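Ferric iron-binding periplasmic protein (Pseudomonas aeruginosa PAO1, PDB 6IVY) probably captures ferric iron in the periplasm and hands it to an ABC transporter for import, as a solute-binding protein. Local coordinates at residues I192-W197 against A261-R266; N8-A13 against Y57-P62; F133-T138 against T163-F168. All coordinates share one frame; numbering follows the deposited sequence.

Contact 1 of 3, residues I192-W197 against A261-R266. With FE (Fe (III) ion), chain D; PO4 (phosphate ion), chain C.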
loop_
_atom_site.group_PDB
_atom_site.type_symbol
_atom_site.label_atom_id
_atom_site.label_comp_id
_atom_site.label_asym_id
_atom_site.label_seq_id
_atom_site.Cartn_x
_atom_site.Cartn_y
_atom_site.Cartn_z
ATOM N N ILE A 192 -10.743 -1.967 3.017
ATOM C CA ILE A 192 -9.782 -0.871 2.865
ATOM C C ILE A 192 -8.435 -1.320 3.430
ATOM O O ILE A 192 -8.256 -2.498 3.746
ATOM C CB ILE A 192 -10.280 0.417 3.556
ATOM C CG1 ILE A 192 -10.507 0.171 5.048
ATOM C CG2 ILE A 192 -11.576 0.939 2.904
ATOM C CD1 ILE A 192 -10.838 1.456 5.858
ATOM N N ASN A 193 -7.474 -0.401 3.553
ATOM C CA ASN A 193 -6.246 -0.692 4.282
ATOM C C ASN A 193 -6.381 -0.245 5.732
ATOM O O ASN A 193 -7.229 0.584 6.072
ATOM C CB ASN A 193 -5.027 -0.017 3.630
ATOM C CG ASN A 193 -4.829 -0.453 2.199
ATOM O OD1 ASN A 193 -5.123 -1.607 1.840
ATOM N ND2 ASN A 193 -4.360 0.472 1.357
ATOM N N ASN A 194 -5.515 -0.796 6.589
ATOM C CA ASN A 194 -5.694 -0.625 8.032
ATOM C C ASN A 194 -5.529 0.830 8.472
ATOM O O ASN A 194 -6.213 1.290 9.402
ATOM C CB ASN A 194 -4.692 -1.497 8.773
ATOM C CG ASN A 194 -3.274 -1.030 8.559
ATOM O OD1 ASN A 194 -2.794 -1.023 7.430
ATOM N ND2 ASN A 194 -2.605 -0.608 9.635
ATOM N N TYR A 195 -4.621 1.571 7.830
ATOM C CA TYR A 195 -4.200 2.851 8.384
ATOM C C TYR A 195 -5.280 3.921 8.271
ATOM O O TYR A 195 -5.239 4.907 9.010
ATOM C CB TYR A 195 -2.904 3.319 7.709
ATOM C CG TYR A 195 -2.952 3.369 6.189
ATOM C CD1 TYR A 195 -3.389 4.521 5.525
ATOM C CD2 TYR A 195 -2.556 2.269 5.413
ATOM C CE1 TYR A 195 -3.439 4.579 4.138
ATOM C CE2 TYR A 195 -2.594 2.322 4.022
ATOM C CZ TYR A 195 -3.057 3.476 3.401
ATOM O OH TYR A 195 -3.118 3.533 2.045
ATOM N N TYR A 196 -6.253 3.739 7.386
ATOM C CA TYR A 196 -7.243 4.783 7.153
ATOM C C TYR A 196 -8.110 5.024 8.382
ATOM O O TYR A 196 -8.519 6.157 8.649
ATOM C CB TYR A 196 -8.110 4.407 5.961
ATOM C CG TYR A 196 -7.410 4.527 4.623
ATOM C CD1 TYR A 196 -7.227 5.779 4.020
ATOM C CD2 TYR A 196 -6.943 3.396 3.961
ATOM C CE1 TYR A 196 -6.593 5.891 2.784
ATOM C CE2 TYR A 196 -6.301 3.492 2.744
ATOM C CZ TYR A 196 -6.138 4.737 2.157
ATOM O OH TYR A 196 -5.529 4.819 0.938
ATOM N N TRP A 197 -8.410 3.971 9.127
ATOM C CA TRP A 197 -9.158 4.119 10.367
ATOM C C TRP A 197 -8.411 5.014 11.355
ATOM O O TRP A 197 -9.010 5.892 11.990
ATOM C CB TRP A 197 -9.412 2.724 10.950
ATOM C CG TRP A 197 -10.281 2.659 12.148
ATOM C CD1 TRP A 197 -11.617 2.402 12.172
ATOM C CD2 TRP A 197 -9.872 2.797 13.514
ATOM N NE1 TRP A 197 -12.080 2.400 13.471
ATOM C CE2 TRP A 197 -11.025 2.637 14.314
ATOM C CE3 TRP A 197 -8.648 3.067 14.138
ATOM C CZ2 TRP A 197 -10.988 2.732 15.707
ATOM C CZ3 TRP A 197 -8.614 3.164 15.528
ATOM C CH2 TRP A 197 -9.773 2.989 16.293
ATOM N N ALA A 261 -0.322 5.099 9.874
ATOM C CA ALA A 261 -0.343 3.996 10.833
ATOM C C ALA A 261 -0.024 2.699 10.086
ATOM O O ALA A 261 -0.900 1.885 9.769
ATOM C CB ALA A 261 -1.692 3.931 11.538
ATOM N N GLU A 262 1.265 2.505 9.809
ATOM C CA GLU A 262 1.765 1.358 9.059
ATOM C C GLU A 262 2.822 0.613 9.870
ATOM O O GLU A 262 3.189 1.012 10.980
ATOM C CB GLU A 262 2.312 1.812 7.702
ATOM C CG GLU A 262 1.220 2.364 6.839
ATOM C CD GLU A 262 1.642 2.674 5.437
ATOM O OE1 GLU A 262 2.381 1.874 4.812
ATOM O OE2 GLU A 262 1.223 3.738 4.950
ATOM N N TYR A 263 3.320 -0.496 9.299
ATOM C CA TYR A 263 4.305 -1.303 9.997
ATOM C C TYR A 263 5.698 -0.996 9.465
ATOM O O TYR A 263 5.907 -1.061 8.248
ATOM C CB TYR A 263 3.985 -2.786 9.820
ATOM C CG TYR A 263 2.640 -3.148 10.406
ATOM C CD1 TYR A 263 1.483 -3.051 9.641
ATOM C CD2 TYR A 263 2.517 -3.544 11.732
ATOM C CE1 TYR A 263 0.249 -3.361 10.169
ATOM C CE2 TYR A 263 1.263 -3.855 12.275
ATOM C CZ TYR A 263 0.143 -3.762 11.482
ATOM O OH TYR A 263 -1.097 -4.074 11.984
ATOM N N PRO A 264 6.670 -0.667 10.319
ATOM C CA PRO A 264 7.999 -0.314 9.813
ATOM C C PRO A 264 8.703 -1.509 9.189
ATOM O O PRO A 264 8.602 -2.641 9.671
ATOM C CB PRO A 264 8.727 0.175 11.067
ATOM C CG PRO A 264 8.050 -0.529 12.177
ATOM C CD PRO A 264 6.607 -0.575 11.787
ATOM N N MET A 265 9.425 -1.248 8.099
ATOM C CA MET A 265 10.228 -2.287 7.478
ATOM C C MET A 265 11.649 -2.313 8.007
ATOM O O MET A 265 12.386 -3.255 7.699
ATOM C CB MET A 265 10.223 -2.128 5.950
ATOM C CG MET A 265 8.842 -2.366 5.273
ATOM S SD MET A 265 8.247 -4.090 5.185
ATOM C CE MET A 265 7.521 -4.283 6.802
ATOM N N ARG A 266 12.044 -1.322 8.809
ATOM C CA ARG A 266 13.378 -1.316 9.396
ATOM C C ARG A 266 13.503 -2.477 10.370
ATOM O O ARG A 266 12.708 -2.579 11.312
ATOM C CB ARG A 266 13.650 0.007 10.113
ATOM C CG ARG A 266 15.035 0.070 10.796
ATOM C CD ARG A 266 15.125 1.310 11.692
ATOM N NE ARG A 266 16.333 1.304 12.519
ATOM C CZ ARG A 266 17.544 1.657 12.084
ATOM N NH1 ARG A 266 17.719 2.050 10.821
ATOM N NH2 ARG A 266 18.581 1.616 12.913
HETATM FE FE FE D . -3.678 4.401 0.548
HETATM P P PO4 C . -4.150 2.236 -1.928
HETATM O O1 PO4 C . -2.783 1.936 -2.554
HETATM O O2 PO4 C . -3.983 2.855 -0.574
HETATM O O3 PO4 C . -4.873 3.224 -2.809
HETATM O O4 PO4 C . -4.950 0.951 -1.781
HETATM O O HOH W 1 -3.240 -2.272 12.085
HETATM O O HOH W 2 -2.732 6.576 9.261
HETATM O O HOH W 3 -4.193 5.384 -1.368
#
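With chi1 at 54°, the ring of Tyr195 runs beside Glu262, while Glu262, with CG beside its own backbone N and the chain extended beyond, lies alongside in the same direction. Its CG comes to 4.0 Å from CD2 of Tyr195, and OE2 stands over one ring face, toward the rim. The opposite face is overlapped near its rim by CD2 of Tyr196. At the base of the ring, CB of Tyr195 rests 3.2 Å from the carbonyl O of Ala261. That same oxygen accepts a weak, bent hydrogen bond from Asn194 ND2 (3.0 Å, 128° at the hydrogen); OD1 of Asn194 has its partner at Thr102. One water joins Tyr195 O to Ala261 N, and another links Asn194 ND2, weakly, to Tyr263 OH, which also bonds to Lys276. The two phenol oxygens share the iron(III), Tyr195 OH at 1.8 Å and Tyr196 OH at 1.9 Å. A phosphate oxygen, O2, takes a further position at 1.9 Å from the metal, and Asn193 ND2 donates to phosphate O4. Glu262 OE1 bonds to Thr99 OG1 and forms a salt bridge with Arg101, which probably offsets the carboxylate's charge beside the phenol ring; OE2 bonds to Ser260. Such short bonds from two adjacent tyrosines are consistent with phenolate ligation, a hard oxygen environment well suited to ferric iron.

Contact 2 of 3, residues N8-A13 against Y57-P62. With FE (Fe (III) ion), chain D.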
loop_
_atom_site.group_PDB
_atom_site.type_symbol
_atom_site.label_atom_id
_atom_site.label_comp_id
_atom_site.label_asym_id
_atom_site.label_seq_id
_atom_site.Cartn_x
_atom_site.Cartn_y
_atom_site.Cartn_z
ATOM N N ASN A 8 6.061 11.102 -5.449
ATOM C CA ASN A 8 5.481 10.570 -4.223
ATOM C C ASN A 8 4.123 9.948 -4.527
ATOM O O ASN A 8 3.123 10.659 -4.686
ATOM C CB ASN A 8 5.339 11.662 -3.172
ATOM C CG ASN A 8 4.671 11.153 -1.910
ATOM O OD1 ASN A 8 4.886 10.007 -1.514
ATOM N ND2 ASN A 8 3.848 11.999 -1.273
ATOM N N GLY A 9 4.098 8.613 -4.610
ATOM C CA GLY A 9 2.827 7.916 -4.662
ATOM C C GLY A 9 2.195 7.692 -3.308
ATOM O O GLY A 9 1.016 7.343 -3.239
ATOM N N GLN A 10 2.965 7.823 -2.229
ATOM C CA GLN A 10 2.353 7.689 -0.924
ATOM C C GLN A 10 1.430 8.871 -0.673
ATOM O O GLN A 10 1.422 9.867 -1.407
ATOM C CB GLN A 10 3.403 7.593 0.174
ATOM C CG GLN A 10 3.596 6.182 0.718
ATOM C CD GLN A 10 2.620 5.825 1.836
ATOM O OE1 GLN A 10 1.458 6.253 1.832
ATOM N NE2 GLN A 10 3.090 5.047 2.800
ATOM N N HIS A 11 0.645 8.750 0.382
ATOM C CA HIS A 11 -0.283 9.816 0.739
ATOM C C HIS A 11 0.471 11.116 0.981
ATOM O O HIS A 11 1.594 11.112 1.493
ATOM C CB HIS A 11 -1.094 9.390 1.957
ATOM C CG HIS A 11 -2.078 8.312 1.640
ATOM N ND1 HIS A 11 -3.324 8.575 1.112
ATOM C CD2 HIS A 11 -1.971 6.965 1.700
ATOM C CE1 HIS A 11 -3.960 7.438 0.898
ATOM N NE2 HIS A 11 -3.160 6.446 1.242
ATOM N N ALA A 12 -0.151 12.233 0.581
ATOM C CA ALA A 12 0.570 13.504 0.480
ATOM C C ALA A 12 1.251 13.881 1.793
ATOM O O ALA A 12 2.432 14.255 1.808
ATOM C CB ALA A 12 -0.383 14.613 0.015
ATOM N N ALA A 13 0.527 13.791 2.910
ATOM C CA ALA A 13 1.102 14.192 4.195
ATOM C C ALA A 13 2.299 13.333 4.569
ATOM O O ALA A 13 3.241 13.813 5.214
ATOM C CB ALA A 13 0.040 14.114 5.296
ATOM N N TYR A 57 8.613 6.924 -4.495
ATOM C CA TYR A 57 8.049 6.431 -3.241
ATOM C C TYR A 57 6.605 6.053 -3.525
ATOM O O TYR A 57 5.824 6.903 -3.969
ATOM C CB TYR A 57 8.111 7.530 -2.175
ATOM C CG TYR A 57 7.704 7.200 -0.741
ATOM C CD1 TYR A 57 7.773 5.905 -0.227
ATOM C CD2 TYR A 57 7.280 8.234 0.116
ATOM C CE1 TYR A 57 7.424 5.636 1.106
ATOM C CE2 TYR A 57 6.942 7.984 1.432
ATOM C CZ TYR A 57 7.013 6.691 1.932
ATOM O OH TYR A 57 6.648 6.487 3.245
ATOM N N THR A 58 6.246 4.791 -3.279
ATOM C CA THR A 58 4.934 4.280 -3.650
ATOM C C THR A 58 4.228 3.676 -2.446
ATOM O O THR A 58 4.853 3.282 -1.464
ATOM C CB THR A 58 5.019 3.218 -4.758
ATOM O OG1 THR A 58 5.784 2.094 -4.305
ATOM C CG2 THR A 58 5.661 3.799 -6.029
ATOM N N GLU A 59 2.902 3.606 -2.542
ATOM C CA GLU A 59 2.117 2.907 -1.530
ATOM C C GLU A 59 2.221 1.393 -1.659
ATOM O O GLU A 59 2.056 0.677 -0.665
ATOM C CB GLU A 59 0.648 3.317 -1.636
ATOM C CG GLU A 59 0.376 4.765 -1.275
ATOM C CD GLU A 59 -1.091 5.035 -1.087
ATOM O OE1 GLU A 59 -1.670 4.451 -0.156
ATOM O OE2 GLU A 59 -1.663 5.819 -1.879
ATOM N N GLU A 60 2.487 0.885 -2.860
ATOM C CA GLU A 60 2.409 -0.549 -3.132
ATOM C C GLU A 60 3.569 -0.947 -4.035
ATOM O O GLU A 60 4.159 -0.103 -4.715
ATOM C CB GLU A 60 1.079 -0.917 -3.813
ATOM C CG GLU A 60 -0.109 -0.116 -3.321
ATOM C CD GLU A 60 -0.558 -0.564 -1.929
ATOM O OE1 GLU A 60 -1.285 0.187 -1.246
ATOM O OE2 GLU A 60 -0.183 -1.678 -1.514
ATOM N N SER A 61 3.875 -2.255 -4.063
ATOM C CA SER A 61 5.099 -2.703 -4.743
ATOM C C SER A 61 5.016 -2.975 -6.251
ATOM O O SER A 61 6.062 -2.898 -6.916
ATOM C CB SER A 61 5.656 -3.957 -4.044
ATOM O OG SER A 61 4.650 -4.945 -3.875
ATOM N N PRO A 62 3.865 -3.338 -6.835
ATOM C CA PRO A 62 3.831 -3.642 -8.293
ATOM C C PRO A 62 4.499 -2.574 -9.160
ATOM O O PRO A 62 5.295 -2.914 -10.050
ATOM C CB PRO A 62 2.326 -3.765 -8.577
ATOM C CG PRO A 62 1.815 -4.447 -7.308
ATOM C CD PRO A 62 2.589 -3.748 -6.196
HETATM FE FE FE D . -3.678 4.401 0.548
HETATM O O HOH W 4 5.884 4.030 3.345
HETATM O O HOH W 3 -4.193 5.384 -1.368
#
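Asn8 and Tyr57 form a parallel beta bridge, their CA atoms 5.0 Å apart, at the ends of strands 3-8 and 55-57. Beyond it the two backbones stay close for two more residues, Gly9 beside Thr58 and Gln10 beside Glu59. Gly9 N lies at a doubtfully short 2.5 Å from Tyr57 O, and Gln10 N bonds weakly to the same oxygen at 3.5 Å. Asn8 OD1 also accepts a weak bond from Gln10 N, and its side chain lies beside Tyr57, with OD1 3.4 Å from ring atom CD2. Gln10 folds back at chi2 (-86°) and lays its CG over one face of the Tyr57 ring, a CH-pi contact of 3.8 Å to the centroid and 18° off the normal. The amide at its end is held at both atoms: OE1 accepts from His11 N, while NE2 donates to a water shared with Tyr57 OH. The flat end of Gln10 lies nearly parallel to the Glu59 carboxylate, and OE1 of Gln10 comes to 3.6 Å from CG of Glu59. The imidazole of His11 and the carboxylate of Glu59, their planes 60° apart, converge on the iron(III), bound by His11 NE2 at 2.2 Å and Glu59 OE1 at 2.1 Å. Glu59 OE2 stands over one face of the imidazole, toward the rim, and accepts a bond from the water that is also an iron ligand. Arg101 donates to Glu59 OE1, which should help balance the carboxylate's charge. His11 is also the N-cap residue of helix 12-26. Ligands carried on loops that follow parallel strands, as here, line the cleft of periplasmic binding proteins.

Contact 3 of 3, residues F133-T138 against T163-F168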
loop_
_atom_site.group_PDB
_atom_site.type_symbol
_atom_site.label_atom_id
_atom_site.label_comp_id
_atom_site.label_asym_id
_atom_site.label_seq_id
_atom_site.Cartn_x
_atom_site.Cartn_y
_atom_site.Cartn_z
ATOM N N PHE A 133 -21.568 -3.875 1.569
ATOM C CA PHE A 133 -20.136 -3.617 1.690
ATOM C C PHE A 133 -19.634 -2.740 0.553
ATOM O O PHE A 133 -20.173 -2.748 -0.557
ATOM C CB PHE A 133 -19.308 -4.913 1.764
ATOM C CG PHE A 133 -19.199 -5.679 0.461
ATOM C CD1 PHE A 133 -20.263 -6.416 -0.021
ATOM C CD2 PHE A 133 -18.005 -5.698 -0.248
ATOM C CE1 PHE A 133 -20.159 -7.127 -1.209
ATOM C CE2 PHE A 133 -17.887 -6.408 -1.434
ATOM C CZ PHE A 133 -18.961 -7.125 -1.915
ATOM N N GLY A 134 -18.601 -1.958 0.862
ATOM C CA GLY A 134 -17.928 -1.125 -0.118
ATOM C C GLY A 134 -16.555 -1.679 -0.445
ATOM O O GLY A 134 -15.933 -2.369 0.372
ATOM N N PHE A 135 -16.101 -1.411 -1.664
ATOM C CA PHE A 135 -14.729 -1.706 -2.047
ATOM C C PHE A 135 -14.290 -0.649 -3.042
ATOM O O PHE A 135 -15.103 0.132 -3.556
ATOM C CB PHE A 135 -14.564 -3.123 -2.633
ATOM C CG PHE A 135 -15.240 -3.323 -3.977
ATOM C CD1 PHE A 135 -16.632 -3.314 -4.087
ATOM C CD2 PHE A 135 -14.478 -3.540 -5.129
ATOM C CE1 PHE A 135 -17.252 -3.493 -5.326
ATOM C CE2 PHE A 135 -15.087 -3.723 -6.367
ATOM C CZ PHE A 135 -16.473 -3.706 -6.468
ATOM N N VAL A 136 -12.988 -0.644 -3.315
ATOM C CA VAL A 136 -12.336 0.411 -4.090
ATOM C C VAL A 136 -11.609 -0.203 -5.279
ATOM O O VAL A 136 -10.418 -0.535 -5.154
ATOM C CB VAL A 136 -11.358 1.208 -3.213
ATOM C CG1 VAL A 136 -10.864 2.415 -3.977
ATOM C CG2 VAL A 136 -12.048 1.632 -1.909
ATOM N N PRO A 137 -12.259 -0.365 -6.442
ATOM C CA PRO A 137 -11.605 -1.094 -7.553
ATOM C C PRO A 137 -10.420 -0.370 -8.160
ATOM O O PRO A 137 -9.608 -1.025 -8.832
ATOM C CB PRO A 137 -12.730 -1.265 -8.588
ATOM C CG PRO A 137 -13.750 -0.179 -8.239
ATOM C CD PRO A 137 -13.661 -0.023 -6.740
ATOM N N THR A 138 -10.303 0.949 -7.984
ATOM C CA THR A 138 -9.155 1.689 -8.511
ATOM C C THR A 138 -7.962 1.659 -7.574
ATOM O O THR A 138 -6.905 2.195 -7.922
ATOM C CB THR A 138 -9.505 3.161 -8.784
ATOM O OG1 THR A 138 -9.888 3.783 -7.562
ATOM C CG2 THR A 138 -10.631 3.299 -9.817
ATOM N N THR A 163 -16.577 -11.168 -10.177
ATOM C CA THR A 163 -17.924 -11.018 -10.723
ATOM C C THR A 163 -18.933 -10.756 -9.602
ATOM O O THR A 163 -19.788 -9.866 -9.719
ATOM C CB THR A 163 -18.301 -12.259 -11.535
ATOM O OG1 THR A 163 -17.440 -12.363 -12.672
ATOM C CG2 THR A 163 -19.758 -12.197 -12.027
ATOM N N GLY A 164 -18.817 -11.491 -8.489
ATOM C CA GLY A 164 -19.706 -11.262 -7.360
ATOM C C GLY A 164 -19.555 -9.880 -6.755
ATOM O O GLY A 164 -20.547 -9.243 -6.389
ATOM N N LEU A 165 -18.311 -9.397 -6.637
ATOM C CA LEU A 165 -18.093 -8.042 -6.125
ATOM C C LEU A 165 -18.738 -6.997 -7.029
ATOM O O LEU A 165 -19.351 -6.039 -6.541
ATOM C CB LEU A 165 -16.598 -7.743 -5.987
ATOM C CG LEU A 165 -15.771 -8.418 -4.892
ATOM C CD1 LEU A 165 -14.639 -7.497 -4.455
ATOM C CD2 LEU A 165 -16.601 -8.888 -3.720
ATOM N N LYS A 166 -18.577 -7.146 -8.351
ATOM C CA LYS A 166 -19.231 -6.232 -9.283
ATOM C C LYS A 166 -20.742 -6.286 -9.154
ATOM O O LYS A 166 -21.417 -5.262 -9.311
ATOM C CB LYS A 166 -18.823 -6.565 -10.716
ATOM C CG LYS A 166 -19.716 -5.933 -11.768
ATOM C CD LYS A 166 -18.910 -5.312 -12.864
ATOM C CE LYS A 166 -19.782 -4.485 -13.784
ATOM N NZ LYS A 166 -19.906 -5.188 -15.092
ATOM N N ALA A 167 -21.296 -7.462 -8.874
ATOM C CA ALA A 167 -22.748 -7.573 -8.817
ATOM C C ALA A 167 -23.307 -7.033 -7.514
ATOM O O ALA A 167 -24.415 -6.477 -7.499
ATOM C CB ALA A 167 -23.175 -9.025 -8.997
ATOM N N PHE A 168 -22.557 -7.169 -6.418
ATOM C CA PHE A 168 -23.112 -6.972 -5.086
ATOM C C PHE A 168 -22.398 -5.924 -4.238
ATOM O O PHE A 168 -22.988 -5.452 -3.257
ATOM C CB PHE A 168 -23.116 -8.306 -4.328
ATOM C CG PHE A 168 -23.819 -9.413 -5.061
ATOM C CD1 PHE A 168 -25.029 -9.182 -5.691
ATOM C CD2 PHE A 168 -23.266 -10.682 -5.129
ATOM C CE1 PHE A 168 -25.688 -10.202 -6.377
ATOM C CE2 PHE A 168 -23.922 -11.719 -5.818
ATOM C CZ PHE A 168 -25.139 -11.470 -6.438
HETATM O O HOH W 5 -22.646 -3.550 -1.189
#
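Phe135 presents one ring face to Leu165, whose CD1 lies over it toward the rim in a CH-pi contact, 4.2 Å from the centroid and 18° off the normal. The ring of Phe133 meets the other methyl of the same leucine at its edge, with CD2 of Leu165 near the ring plane and 3.5 Å from CZ. Leu165 therefore forks between the two rings, one branch for each. Further round Phe135, CE1 comes to 3.5 Å from the carbonyl O of Leu165. Both phenylalanines share a chi1 near +70°, which brings the ends of both rings to helix 163-168. CE1 of Phe133 approaches CB of Phe168 at 4.5 Å, a looser apolar contact. A water accepts from Phe133 N and donates to Phe168 O, bridging the strand to the last residue of the helix. Phe142 and Leu306 also pack against Phe135. The short strand and helix axes are 9.6 Å apart at 117°. This is an apolar helix-on-sheet layer: helix 155-168 leads into strand 170-171, a parallel neighbour of 133-135, in the alpha/beta architecture of periplasmic binding proteins.

How the contacts relate
Contacts 1 and 2 meet at the iron(III), their centres about 12 Å apart. Contact 1 supplies two phenol oxygens and contact 2 an imidazole nitrogen and a carboxylate oxygen; a phosphate oxygen and a water that belongs to both contacts complete six ligands. Away from the metal, Gln10 NE2 and Glu262 OE2, 3.1 Å apart, probably form a hydrogen bond that ties the two contacts together. Contact 3 stands apart, its centre about 22 Å from that of contact 1 and 23 Å from that of contact 2; the side chain of Phe135 is about 14 Å from the bound Fe (III) ion. It is related to contact 1 through the sheet, where strands 133-135 and 189-193 are neighbours.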